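Local coordinates for protein computational Design of Enzyme (PDB 3TP4) that is of unknown function but was computationally designed on a glycosyl hydrolase family 26 TIM-barrel scaffold, probably to carry an activated serine in a catalytic triad, at residues Tyr215-Gly220 against Thr233-Ala238; Thr60-Ala65 against Phe354-Thr359; Thr281-Ser286 against Ala297-Lys302. All blocks are in the same frame, centred on the assembly; numbering follows the deposited sequence.

Contact 1 (Tyr215-Gly220 against Thr233-Ala238); sequences YAWGPG and TYPGDA
In the TIM-barrel domain, the end of barrel strand 213-217 meets the loop that leads from helix 227-230 back to the next barrel strand, 242-249. Trp-217 carries the contact. Its CG stands anti to the backbone N (chi1 162°), which sends the indole out from the strand and across residues 233-235. Pro-235 sets its CD over the pyrrole part, 3.6 Å from the centroid of the five-membered ring of Trp-217 and almost on the ring normal, a CH-pi contact. On the same face, Tyr-234 CA is above the benzene part but off-centre, 4.0 Å from the centroid of the six-membered ring of Trp-217. The phenol of Tyr-234 turns an edge to this face in a T-shaped pair, planes at 60°, and its CD1 comes within 3.6 Å of Trp-217 CZ3. CD of Pro-219, two residues on, touches the opposite face near the rim of the benzene part, so prolines contact both faces, at different ends of the indole. At the ring edge, Trp-217 NE1 gives a weak, bent hydrogen bond to Thr-233 OG1, 3.4 Å away. This packing of indole and prolines belongs to the beta-alpha-beta crossover between two parallel, adjacent barrel strands; helix 190-207 packs against it through Tyr-193, which touches Trp-217, and Tyr-197, which touches Pro-235. The far end of Tyr-234 is tied down within its own loop: OH donates to the anti lone pair of Asp-237 OD1 at 2.6 Å, and the same oxygen has a salt bridge to Lys-274.

Contact 2 (Thr60-Ala65 against Phe354-Thr359); sequences TGDFPA and FASEVT
The backbones of Thr-60-Ala-65 and Phe-354-Thr-359 are joined by a nearly straight hydrogen bond from Ala-355 N to Phe-63 O (2.9 Å, 173° at the hydrogen), with the donor above the carbonyl plane. Beside it, Asp-62 extends its carboxylate, CG anti to the backbone N (chi1 -157°), to the start of the 3-10 turn 355-357. Two donors of one residue grip its OD2: Ser-356 N, 2.9 Å from Asp-62 OD2, uses the syn lone pair, while Ser-356 OG, 2.6 Å from Asp-62 OD2, comes from above the carboxylate plane. Asp-62 OD1 turns back to take a weak bond from Phe-63 N. The loop after helix 55-60, which leads into barrel strand 66-70, is thus pinned to the loop that follows strand 352-353; strand 32-37 pairs in parallel with both strands, so the two loops meet beside it at the TIM-barrel wall. Thr-60 OG1 accepts from Asp-62 N in an ST turn and also bonds Val-56 O of the helix. Phe-354 lies alongside the 60-65 loop with Phe-63 O at its ring edge, CD2 3.4 Å from that oxygen; its tip meets Thr-60 OG1, and its ring meets Phe-34 of strand 32-37. Apolar contacts continue along the seam, where Ala-65 CB touches Val-358 CG2 at 3.6 Å. Across the 3-10 turn, Glu-357 OE1 receives Phe-354 N on its anti lone pair, 2.8 Å apart.

Contact 3 (Thr281-Ser286 against Ala297-Lys302); sequences TRFGVS and AQWFTK
Trp-299 has CG anti to the backbone N (chi1 -173°), so from the first turn of helix 299-308 its indole reaches straight to strand 282-285; Phe-283 answers from the strand with CG in the crowded position between N and the carbonyl carbon (chi1 89°), which swings its ring toward the helix. The two side chains cross obliquely and meet rim to rim, with Phe-283 CD2 3.8 Å from Trp-299 CH2. The next atom round the ring, the meta carbon CE2 of Phe-283, is 4.0 Å from CD1 of Phe-300, again edge against edge, the two residues crossing at about a right angle. Phe-300 in turn has Trp-299 CE3 over one face of its ring, so the three aromatic groups interlock. Val-285 comes over one face of the indole, running past it in the opposite direction: its CG2 is 4.0 Å from the centroid of the six-membered ring of Trp-299 and 23° off the normal, a CH-pi contact. Between these residues is Gly-284, whose carbonyl O comes within 3.4 Å of Trp-299 CH2, the indole tip passing close to the bare backbone. The helix is thereby seated on a barrel strand of the TIM fold, with Phe-343 of helix 340-348 meeting the Phe-300 ring edge-to-face. An alanine in place of Trp-299 would remove the indole face under Val-285 CG2 and the rim against which Phe-283 packs, and would probably loosen the seating of the helix on the strand. No hydrogen bond crosses between the segments; the buried indole N-H is satisfied by Asp-249 OD2 of the neighbouring strand 242-249, so the contact is probably held mainly by shape and dispersion, with the Asp-249 bond helping to orient the indole.

Overall arrangement
Contacts 1 and 3 both reach the parallel barrel sheet and both strands pair with 242-249, yet they lie in series along the chain, about 24 Å apart between centres. Both are buried and rest on a tryptophan, but contact 1 adds prolines and a weak N-H bond across the segments, whereas contact 3 has no hydrogen bond between its segments and is chiefly aromatic and aliphatic packing. Contact 1 lies nearest the centre of the chain; contact 2 is the more exposed, only partly buried, with strong hydrogen bonds across, through an aspartate and a backbone carbonyl. It joins segments 289 residues apart, so contacts 1 and 3 are nested inside the loop it closes; helix 340-348 touches contacts 2 and 3.

Contact 1 (Tyr215-Gly220 against Thr233-Ala238)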
ATOM      1  N   TYR A 215       3.026   6.207   0.374  1.00 25.50           N
ATOM      2  CA  TYR A 215       2.855   4.894   0.985  1.00 23.94           C
ATOM      3  C   TYR A 215       1.399   4.588   1.280  1.00 28.02           C
ATOM      4  O   TYR A 215       0.744   5.310   2.019  1.00 24.15           O
ATOM      5  CB  TYR A 215       3.727   4.767   2.241  1.00 21.25           C
ATOM      6  CG  TYR A 215       5.196   4.705   1.892  1.00 21.50           C
ATOM      7  CD1 TYR A 215       5.970   5.867   1.837  1.00 23.22           C
ATOM      8  CD2 TYR A 215       5.797   3.498   1.577  1.00 25.65           C
ATOM      9  CE1 TYR A 215       7.309   5.819   1.505  1.00 24.43           C
ATOM     10  CE2 TYR A 215       7.138   3.438   1.236  1.00 27.64           C
ATOM     11  CZ  TYR A 215       7.884   4.598   1.205  1.00 27.35           C
ATOM     12  OH  TYR A 215       9.210   4.528   0.864  1.00 25.34           O
ATOM     13  N   ALA A 216       0.897   3.515   0.680  1.00 25.43           N
ATOM     14  CA  ALA A 216      -0.497   3.129   0.860  1.00 25.02           C
ATOM     15  C   ALA A 216      -0.618   1.897   1.753  1.00 26.24           C
ATOM     16  O   ALA A 216       0.249   1.021   1.753  1.00 25.80           O
ATOM     17  CB  ALA A 216      -1.168   2.879  -0.500  1.00 25.85           C
ATOM     18  N   TRP A 217      -1.704   1.856   2.516  1.00 24.11           N
ATOM     19  CA  TRP A 217      -2.046   0.726   3.370  1.00 25.02           C
ATOM     20  C   TRP A 217      -3.558   0.573   3.360  1.00 24.64           C
ATOM     21  O   TRP A 217      -4.281   1.532   3.611  1.00 22.14           O
ATOM     22  CB  TRP A 217      -1.585   0.985   4.805  1.00 20.45           C
ATOM     23  CG  TRP A 217      -2.243   0.104   5.856  1.00 24.77           C
ATOM     24  CD1 TRP A 217      -1.850  -1.158   6.245  1.00 21.27           C
ATOM     25  CD2 TRP A 217      -3.387   0.435   6.663  1.00 25.25           C
ATOM     26  NE1 TRP A 217      -2.684  -1.621   7.259  1.00 22.71           N
ATOM     27  CE2 TRP A 217      -3.634  -0.665   7.520  1.00 22.32           C
ATOM     28  CE3 TRP A 217      -4.230   1.554   6.741  1.00 26.60           C
ATOM     29  CZ2 TRP A 217      -4.684  -0.670   8.440  1.00 21.82           C
ATOM     30  CZ3 TRP A 217      -5.267   1.543   7.647  1.00 28.64           C
ATOM     31  CH2 TRP A 217      -5.487   0.439   8.490  1.00 20.88           C
ATOM     32  N   GLY A 218      -4.034  -0.626   3.056  1.00 19.12           N
ATOM     33  CA  GLY A 218      -5.452  -0.939   3.174  1.00 22.92           C
ATOM     34  C   GLY A 218      -5.578  -2.327   3.771  1.00 23.13           C
ATOM     35  O   GLY A 218      -4.960  -3.266   3.268  1.00 24.36           O
ATOM     36  N   PRO A 219      -6.360  -2.471   4.855  1.00 23.38           N
ATOM     37  CA  PRO A 219      -6.337  -3.738   5.589  1.00 25.99           C
ATOM     38  C   PRO A 219      -7.347  -4.767   5.078  1.00 28.38           C
ATOM     39  O   PRO A 219      -7.405  -5.866   5.624  1.00 26.66           O
ATOM     40  CB  PRO A 219      -6.688  -3.312   7.013  1.00 21.18           C
ATOM     41  CG  PRO A 219      -7.613  -2.159   6.818  1.00 26.17           C
ATOM     42  CD  PRO A 219      -7.101  -1.426   5.583  1.00 22.64           C
ATOM     43  N   GLY A 220      -8.116  -4.418   4.052  1.00 23.26           N
ATOM     44  CA  GLY A 220      -9.145  -5.312   3.540  1.00 27.36           C
ATOM     45  C   GLY A 220     -10.466  -4.568   3.408  1.00 28.48           C
ATOM     46  O   GLY A 220     -10.475  -3.373   3.132  1.00 24.26           O
ATOM     47  N   THR A 233      -4.289  -3.410  12.164  1.00 28.75           N
ATOM     48  CA  THR A 233      -2.963  -3.578  11.591  1.00 24.38           C
ATOM     49  C   THR A 233      -2.328  -2.265  11.115  1.00 29.48           C
ATOM     50  O   THR A 233      -1.332  -2.279  10.389  1.00 25.88           O
ATOM     51  CB  THR A 233      -2.998  -4.583  10.410  1.00 28.67           C
ATOM     52  OG1 THR A 233      -3.756  -4.035   9.321  1.00 31.99           O
ATOM     53  CG2 THR A 233      -3.646  -5.908  10.856  1.00 23.16           C
ATOM     54  N   TYR A 234      -2.903  -1.138  11.529  1.00 25.51           N
ATOM     55  CA  TYR A 234      -2.442   0.176  11.086  1.00 28.03           C
ATOM     56  C   TYR A 234      -0.985   0.441  11.478  1.00 29.99           C
ATOM     57  O   TYR A 234      -0.640   0.371  12.648  1.00 26.20           O
ATOM     58  CB  TYR A 234      -3.328   1.248  11.706  1.00 27.32           C
ATOM     59  CG  TYR A 234      -2.990   2.663  11.287  1.00 27.09           C
ATOM     60  CD1 TYR A 234      -2.931   3.014   9.939  1.00 25.39           C
ATOM     61  CD2 TYR A 234      -2.770   3.659  12.238  1.00 28.62           C
ATOM     62  CE1 TYR A 234      -2.640   4.312   9.553  1.00 28.30           C
ATOM     63  CE2 TYR A 234      -2.484   4.966  11.860  1.00 27.57           C
ATOM     64  CZ  TYR A 234      -2.416   5.280  10.513  1.00 25.96           C
ATOM     65  OH  TYR A 234      -2.132   6.569  10.125  1.00 24.95           O
ATOM     66  N   PRO A 235      -0.123   0.754  10.499  1.00 24.42           N
ATOM     67  CA  PRO A 235       1.298   0.962  10.812  1.00 25.26           C
ATOM     68  C   PRO A 235       1.600   2.261  11.570  1.00 26.46           C
ATOM     69  O   PRO A 235       2.650   2.349  12.206  1.00 27.87           O
ATOM     70  CB  PRO A 235       1.968   0.985   9.422  1.00 22.99           C
ATOM     71  CG  PRO A 235       1.035   0.297   8.535  1.00 24.61           C
ATOM     72  CD  PRO A 235      -0.347   0.667   9.052  1.00 21.76           C
ATOM     73  N   GLY A 236       0.715   3.249  11.497  1.00 27.69           N
ATOM     74  CA  GLY A 236       0.931   4.502  12.207  1.00 26.77           C
ATOM     75  C   GLY A 236       0.989   5.716  11.295  1.00 24.98           C
ATOM     76  O   GLY A 236       1.350   5.601  10.123  1.00 23.97           O
ATOM     77  N   ASP A 237       0.668   6.884  11.847  1.00 28.88           N
ATOM     78  CA  ASP A 237       0.635   8.129  11.081  1.00 29.52           C
ATOM     79  C   ASP A 237       1.960   8.481  10.408  1.00 30.48           C
ATOM     80  O   ASP A 237       1.972   9.081   9.332  1.00 26.19           O
ATOM     81  CB  ASP A 237       0.215   9.303  11.965  1.00 29.91           C
ATOM     82  CG  ASP A 237      -1.167   9.124  12.565  1.00 35.14           C
ATOM     83  OD1 ASP A 237      -1.923   8.239  12.115  1.00 33.25           O
ATOM     84  OD2 ASP A 237      -1.498   9.891  13.488  1.00 33.19           O
ATOM     85  N   ALA A 238       3.077   8.124  11.032  1.00 28.83           N
ATOM     86  CA  ALA A 238       4.382   8.457  10.460  1.00 27.30           C
ATOM     87  C   ALA A 238       4.739   7.558   9.285  1.00 26.35           C
ATOM     88  O   ALA A 238       5.790   7.723   8.672  1.00 28.86           O
ATOM     89  CB  ALA A 238       5.473   8.366  11.532  1.00 28.60           C
TER

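Contact 2 (Thr60-Ala65 against Phe354-Thr359)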
ATOM      1  N   THR A  60     -14.116   2.423 -23.357  1.00 30.85           N
ATOM      2  CA  THR A  60     -14.637   3.712 -22.882  1.00 29.47           C
ATOM      3  C   THR A  60     -14.193   4.918 -23.704  1.00 25.90           C
ATOM      4  O   THR A  60     -14.813   5.965 -23.636  1.00 28.29           O
ATOM      5  CB  THR A  60     -14.236   3.996 -21.414  1.00 27.11           C
ATOM      6  OG1 THR A  60     -12.858   4.375 -21.365  1.00 29.80           O
ATOM      7  CG2 THR A  60     -14.462   2.772 -20.550  1.00 21.88           C
ATOM      8  N   GLY A  61     -13.101   4.787 -24.449  1.00 23.49           N
ATOM      9  CA  GLY A  61     -12.589   5.917 -25.203  1.00 25.98           C
ATOM     10  C   GLY A  61     -11.460   6.648 -24.485  1.00 29.85           C
ATOM     11  O   GLY A  61     -10.854   7.552 -25.060  1.00 31.13           O
ATOM     12  N   ASP A  62     -11.176   6.258 -23.238  1.00 28.25           N
ATOM     13  CA  ASP A  62     -10.047   6.826 -22.483  1.00 32.10           C
ATOM     14  C   ASP A  62      -9.315   5.777 -21.633  1.00 29.97           C
ATOM     15  O   ASP A  62      -9.880   4.753 -21.261  1.00 26.07           O
ATOM     16  CB  ASP A  62     -10.520   7.971 -21.582  1.00 33.73           C
ATOM     17  CG  ASP A  62      -9.398   8.950 -21.223  1.00 36.74           C
ATOM     18  OD1 ASP A  62      -8.230   8.697 -21.581  1.00 35.21           O
ATOM     19  OD2 ASP A  62      -9.691   9.977 -20.573  1.00 35.47           O
ATOM     20  N   PHE A  63      -8.049   6.039 -21.326  1.00 29.50           N
ATOM     21  CA  PHE A  63      -7.309   5.180 -20.416  1.00 30.13           C
ATOM     22  C   PHE A  63      -7.760   5.502 -19.000  1.00 25.75           C
ATOM     23  O   PHE A  63      -8.319   6.569 -18.765  1.00 24.05           O
ATOM     24  CB  PHE A  63      -5.812   5.424 -20.557  1.00 31.23           C
ATOM     25  CG  PHE A  63      -5.247   4.999 -21.882  1.00 30.52           C
ATOM     26  CD1 PHE A  63      -5.233   5.871 -22.959  1.00 34.35           C
ATOM     27  CD2 PHE A  63      -4.718   3.731 -22.047  1.00 34.33           C
ATOM     28  CE1 PHE A  63      -4.697   5.478 -24.189  1.00 37.39           C
ATOM     29  CE2 PHE A  63      -4.188   3.329 -23.283  1.00 35.88           C
ATOM     30  CZ  PHE A  63      -4.174   4.200 -24.342  1.00 31.01           C
ATOM     31  N   PRO A  64      -7.523   4.584 -18.050  1.00 30.78           N
ATOM     32  CA  PRO A  64      -7.886   4.891 -16.659  1.00 30.33           C
ATOM     33  C   PRO A  64      -7.012   6.010 -16.117  1.00 27.87           C
ATOM     34  O   PRO A  64      -5.922   6.252 -16.648  1.00 26.92           O
ATOM     35  CB  PRO A  64      -7.578   3.592 -15.911  1.00 25.05           C
ATOM     36  CG  PRO A  64      -6.589   2.872 -16.784  1.00 30.74           C
ATOM     37  CD  PRO A  64      -6.885   3.263 -18.193  1.00 25.41           C
ATOM     38  N   ALA A  65      -7.485   6.686 -15.077  1.00 25.72           N
ATOM     39  CA  ALA A  65      -6.690   7.730 -14.423  1.00 23.50           C
ATOM     40  C   ALA A  65      -5.615   7.095 -13.551  1.00 29.39           C
ATOM     41  O   ALA A  65      -4.567   7.700 -13.304  1.00 27.69           O
ATOM     42  CB  ALA A  65      -7.584   8.648 -13.575  1.00 23.84           C
ATOM     43  N   PHE A 354     -10.937   9.803 -15.720  1.00 24.72           N
ATOM     44  CA  PHE A 354     -10.034   8.978 -16.503  1.00 28.83           C
ATOM     45  C   PHE A 354      -8.798   9.802 -16.880  1.00 27.56           C
ATOM     46  O   PHE A 354      -8.709  10.981 -16.528  1.00 28.93           O
ATOM     47  CB  PHE A 354     -10.783   8.410 -17.710  1.00 26.46           C
ATOM     48  CG  PHE A 354     -11.740   7.308 -17.342  1.00 27.63           C
ATOM     49  CD1 PHE A 354     -12.834   7.566 -16.517  1.00 24.91           C
ATOM     50  CD2 PHE A 354     -11.530   6.013 -17.791  1.00 23.32           C
ATOM     51  CE1 PHE A 354     -13.708   6.558 -16.155  1.00 26.20           C
ATOM     52  CE2 PHE A 354     -12.393   4.995 -17.432  1.00 24.67           C
ATOM     53  CZ  PHE A 354     -13.487   5.264 -16.606  1.00 27.67           C
ATOM     54  N   ALA A 355      -7.852   9.180 -17.576  1.00 27.05           N
ATOM     55  CA  ALA A 355      -6.556   9.795 -17.870  1.00 29.42           C
ATOM     56  C   ALA A 355      -6.616  11.224 -18.398  1.00 36.89           C
ATOM     57  O   ALA A 355      -5.891  12.098 -17.908  1.00 29.81           O
ATOM     58  CB  ALA A 355      -5.770   8.932 -18.833  1.00 32.16           C
ATOM     59  N   SER A 356      -7.442  11.464 -19.413  1.00 32.60           N
ATOM     60  CA  SER A 356      -7.488  12.799 -20.001  1.00 33.90           C
ATOM     61  C   SER A 356      -8.106  13.826 -19.049  1.00 37.91           C
ATOM     62  O   SER A 356      -8.055  15.024 -19.305  1.00 40.97           O
ATOM     63  CB  SER A 356      -8.223  12.794 -21.347  1.00 37.18           C
ATOM     64  OG  SER A 356      -9.592  12.491 -21.166  1.00 44.50           O
ATOM     65  N   GLU A 357      -8.682  13.371 -17.943  1.00 31.29           N
ATOM     66  CA  GLU A 357      -9.236  14.315 -16.979  1.00 27.16           C
ATOM     67  C   GLU A 357      -8.300  14.606 -15.805  1.00 30.93           C
ATOM     68  O   GLU A 357      -8.646  15.369 -14.910  1.00 31.50           O
ATOM     69  CB  GLU A 357     -10.606  13.847 -16.480  1.00 31.70           C
ATOM     70  CG  GLU A 357     -11.685  13.932 -17.565  1.00 42.05           C
ATOM     71  CD  GLU A 357     -12.768  12.897 -17.391  1.00 44.42           C
ATOM     72  OE1 GLU A 357     -12.436  11.726 -17.116  1.00 32.93           O
ATOM     73  OE2 GLU A 357     -13.958  13.260 -17.509  1.00 56.36           O
ATOM     74  N   VAL A 358      -7.122  13.995 -15.805  1.00 29.55           N
ATOM     75  CA  VAL A 358      -6.158  14.251 -14.734  1.00 31.24           C
ATOM     76  C   VAL A 358      -5.330  15.472 -15.092  1.00 33.23           C
ATOM     77  O   VAL A 358      -4.610  15.464 -16.087  1.00 31.84           O
ATOM     78  CB  VAL A 358      -5.210  13.068 -14.526  1.00 27.81           C
ATOM     79  CG1 VAL A 358      -4.076  13.449 -13.546  1.00 26.40           C
ATOM     80  CG2 VAL A 358      -5.987  11.858 -14.026  1.00 25.43           C
ATOM     81  N   THR A 359      -5.436  16.518 -14.282  1.00 28.59           N
ATOM     82  CA  THR A 359      -4.710  17.750 -14.546  1.00 33.93           C
ATOM     83  C   THR A 359      -4.207  18.372 -13.239  1.00 35.42           C
ATOM     84  O   THR A 359      -4.872  18.289 -12.201  1.00 35.51           O
ATOM     85  CB  THR A 359      -5.587  18.752 -15.342  1.00 41.52           C
ATOM     86  OG1 THR A 359      -4.866  19.968 -15.566  1.00 44.89           O
ATOM     87  CG2 THR A 359      -6.859  19.068 -14.579  1.00 45.71           C
TER

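Contact 3 (Thr281-Ser286 against Ala297-Lys302)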
ATOM      1  N   THR A 281      -9.163   1.576  -2.546  1.00 23.17           N
ATOM      2  CA  THR A 281      -8.015   0.998  -3.249  1.00 21.70           C
ATOM      3  C   THR A 281      -8.357  -0.155  -4.175  1.00 24.67           C
ATOM      4  O   THR A 281      -7.781  -0.275  -5.253  1.00 25.42           O
ATOM      5  CB  THR A 281      -6.866   0.593  -2.279  1.00 23.40           C
ATOM      6  OG1 THR A 281      -7.405  -0.049  -1.111  1.00 21.83           O
ATOM      7  CG2 THR A 281      -6.074   1.832  -1.872  1.00 22.81           C
ATOM      8  N   ARG A 282      -9.283  -1.009  -3.768  1.00 21.61           N
ATOM      9  CA  ARG A 282      -9.681  -2.107  -4.631  1.00 23.50           C
ATOM     10  C   ARG A 282     -11.179  -2.323  -4.629  1.00 23.11           C
ATOM     11  O   ARG A 282     -11.808  -2.421  -3.567  1.00 22.58           O
ATOM     12  CB  ARG A 282      -8.967  -3.396  -4.217  1.00 21.82           C
ATOM     13  CG  ARG A 282      -7.474  -3.362  -4.425  1.00 24.90           C
ATOM     14  CD  ARG A 282      -6.867  -4.720  -4.083  1.00 32.15           C
ATOM     15  NE  ARG A 282      -7.008  -5.676  -5.184  1.00 38.42           N
ATOM     16  CZ  ARG A 282      -6.482  -6.900  -5.169  1.00 45.19           C
ATOM     17  NH1 ARG A 282      -5.794  -7.317  -4.108  1.00 45.79           N
ATOM     18  NH2 ARG A 282      -6.636  -7.705  -6.208  1.00 40.47           N
ATOM     19  N   PHE A 283     -11.746  -2.394  -5.827  1.00 20.74           N
ATOM     20  CA  PHE A 283     -13.163  -2.673  -5.987  1.00 23.63           C
ATOM     21  C   PHE A 283     -13.369  -3.543  -7.216  1.00 23.70           C
ATOM     22  O   PHE A 283     -12.558  -3.518  -8.145  1.00 28.61           O
ATOM     23  CB  PHE A 283     -13.969  -1.373  -6.109  1.00 23.16           C
ATOM     24  CG  PHE A 283     -14.116  -0.861  -7.528  1.00 20.64           C
ATOM     25  CD1 PHE A 283     -13.069  -0.202  -8.161  1.00 19.82           C
ATOM     26  CD2 PHE A 283     -15.306  -1.026  -8.217  1.00 26.26           C
ATOM     27  CE1 PHE A 283     -13.213   0.295  -9.451  1.00 20.99           C
ATOM     28  CE2 PHE A 283     -15.456  -0.547  -9.517  1.00 27.54           C
ATOM     29  CZ  PHE A 283     -14.408   0.116 -10.137  1.00 22.02           C
ATOM     30  N   GLY A 284     -14.465  -4.294  -7.241  1.00 26.15           N
ATOM     31  CA  GLY A 284     -14.783  -5.087  -8.420  1.00 25.19           C
ATOM     32  C   GLY A 284     -15.872  -6.118  -8.166  1.00 28.26           C
ATOM     33  O   GLY A 284     -16.284  -6.322  -7.026  1.00 27.77           O
ATOM     34  N   VAL A 285     -16.353  -6.747  -9.234  1.00 28.08           N
ATOM     35  CA  VAL A 285     -17.289  -7.860  -9.105  1.00 31.18           C
ATOM     36  C   VAL A 285     -16.522  -9.111  -8.659  1.00 27.07           C
ATOM     37  O   VAL A 285     -15.527  -9.477  -9.276  1.00 26.09           O
ATOM     38  CB  VAL A 285     -17.991  -8.158 -10.441  1.00 36.13           C
ATOM     39  CG1 VAL A 285     -18.839  -9.422 -10.331  1.00 31.33           C
ATOM     40  CG2 VAL A 285     -18.854  -6.960 -10.880  1.00 34.54           C
ATOM     41  N   SER A 286     -16.969  -9.753  -7.583  1.00 25.12           N
ATOM     42  CA  SER A 286     -16.291 -10.968  -7.111  1.00 31.38           C
ATOM     43  C   SER A 286     -16.240 -11.993  -8.229  1.00 34.11           C
ATOM     44  O   SER A 286     -17.270 -12.343  -8.799  1.00 37.42           O
ATOM     45  CB  SER A 286     -17.021 -11.587  -5.915  1.00 29.25           C
ATOM     46  OG  SER A 286     -17.109 -10.697  -4.830  1.00 37.35           O
ATOM     47  N   ALA A 297     -26.721  -7.099 -12.256  1.00 44.09           N
ATOM     48  CA  ALA A 297     -27.272  -6.031 -13.095  1.00 37.02           C
ATOM     49  C   ALA A 297     -26.906  -4.625 -12.619  1.00 32.17           C
ATOM     50  O   ALA A 297     -27.076  -4.296 -11.444  1.00 29.55           O
ATOM     51  CB  ALA A 297     -28.803  -6.173 -13.232  1.00 37.28           C
ATOM     52  N   GLN A 298     -26.408  -3.816 -13.552  1.00 31.29           N
ATOM     53  CA  GLN A 298     -26.046  -2.420 -13.297  1.00 32.12           C
ATOM     54  C   GLN A 298     -25.148  -2.244 -12.076  1.00 29.60           C
ATOM     55  O   GLN A 298     -25.274  -1.267 -11.338  1.00 29.75           O
ATOM     56  CB  GLN A 298     -27.311  -1.570 -13.153  1.00 28.47           C
ATOM     57  CG  GLN A 298     -28.211  -1.640 -14.382  1.00 38.89           C
ATOM     58  CD  GLN A 298     -29.337  -0.636 -14.330  1.00 53.77           C
ATOM     59  OE1 GLN A 298     -30.249  -0.744 -13.506  1.00 55.85           O
ATOM     60  NE2 GLN A 298     -29.274   0.365 -15.203  1.00 55.79           N
ATOM     61  N   TRP A 299     -24.237  -3.188 -11.875  1.00 30.99           N
ATOM     62  CA  TRP A 299     -23.425  -3.210 -10.666  1.00 25.93           C
ATOM     63  C   TRP A 299     -22.537  -1.963 -10.567  1.00 23.71           C
ATOM     64  O   TRP A 299     -22.481  -1.326  -9.528  1.00 25.98           O
ATOM     65  CB  TRP A 299     -22.580  -4.477 -10.627  1.00 24.03           C
ATOM     66  CG  TRP A 299     -21.844  -4.648  -9.339  1.00 27.38           C
ATOM     67  CD1 TRP A 299     -22.291  -5.292  -8.214  1.00 30.96           C
ATOM     68  CD2 TRP A 299     -20.538  -4.161  -9.033  1.00 25.39           C
ATOM     69  NE1 TRP A 299     -21.330  -5.239  -7.228  1.00 33.45           N
ATOM     70  CE2 TRP A 299     -20.242  -4.557  -7.709  1.00 30.63           C
ATOM     71  CE3 TRP A 299     -19.576  -3.442  -9.757  1.00 25.53           C
ATOM     72  CZ2 TRP A 299     -19.034  -4.245  -7.087  1.00 32.35           C
ATOM     73  CZ3 TRP A 299     -18.364  -3.129  -9.128  1.00 27.97           C
ATOM     74  CH2 TRP A 299     -18.111  -3.535  -7.811  1.00 30.72           C
ATOM     75  N   PHE A 300     -21.871  -1.597 -11.664  1.00 26.38           N
ATOM     76  CA  PHE A 300     -20.984  -0.433 -11.642  1.00 26.67           C
ATOM     77  C   PHE A 300     -21.709   0.880 -11.333  1.00 25.42           C
ATOM     78  O   PHE A 300     -21.299   1.632 -10.454  1.00 23.77           O
ATOM     79  CB  PHE A 300     -20.189  -0.317 -12.942  1.00 25.53           C
ATOM     80  CG  PHE A 300     -19.210  -1.443 -13.161  1.00 26.86           C
ATOM     81  CD1 PHE A 300     -18.003  -1.481 -12.461  1.00 27.56           C
ATOM     82  CD2 PHE A 300     -19.493  -2.455 -14.064  1.00 26.71           C
ATOM     83  CE1 PHE A 300     -17.093  -2.510 -12.661  1.00 28.69           C
ATOM     84  CE2 PHE A 300     -18.586  -3.489 -14.281  1.00 29.08           C
ATOM     85  CZ  PHE A 300     -17.388  -3.527 -13.572  1.00 24.31           C
ATOM     86  N   THR A 301     -22.783   1.171 -12.058  1.00 25.99           N
ATOM     87  CA  THR A 301     -23.519   2.408 -11.794  1.00 28.75           C
ATOM     88  C   THR A 301     -24.232   2.396 -10.443  1.00 27.03           C
ATOM     89  O   THR A 301     -24.406   3.435  -9.831  1.00 28.47           O
ATOM     90  CB  THR A 301     -24.527   2.737 -12.908  1.00 26.60           C
ATOM     91  OG1 THR A 301     -25.430   1.640 -13.071  1.00 25.80           O
ATOM     92  CG2 THR A 301     -23.793   3.020 -14.231  1.00 28.60           C
ATOM     93  N   LYS A 302     -24.652   1.224  -9.981  1.00 26.65           N
ATOM     94  CA  LYS A 302     -25.236   1.131  -8.643  1.00 24.13           C
ATOM     95  C   LYS A 302     -24.205   1.435  -7.550  1.00 24.09           C
ATOM     96  O   LYS A 302     -24.492   2.165  -6.585  1.00 24.00           O
ATOM     97  CB  LYS A 302     -25.858  -0.248  -8.420  1.00 33.02           C
ATOM     98  CG  LYS A 302     -27.135  -0.467  -9.198  1.00 36.98           C
ATOM     99  CD  LYS A 302     -27.606  -1.909  -9.090  1.00 45.38           C
ATOM    100  CE  LYS A 302     -27.829  -2.307  -7.640  1.00 54.97           C
ATOM    101  NZ  LYS A 302     -28.594  -3.583  -7.532  1.00 64.41           N
TER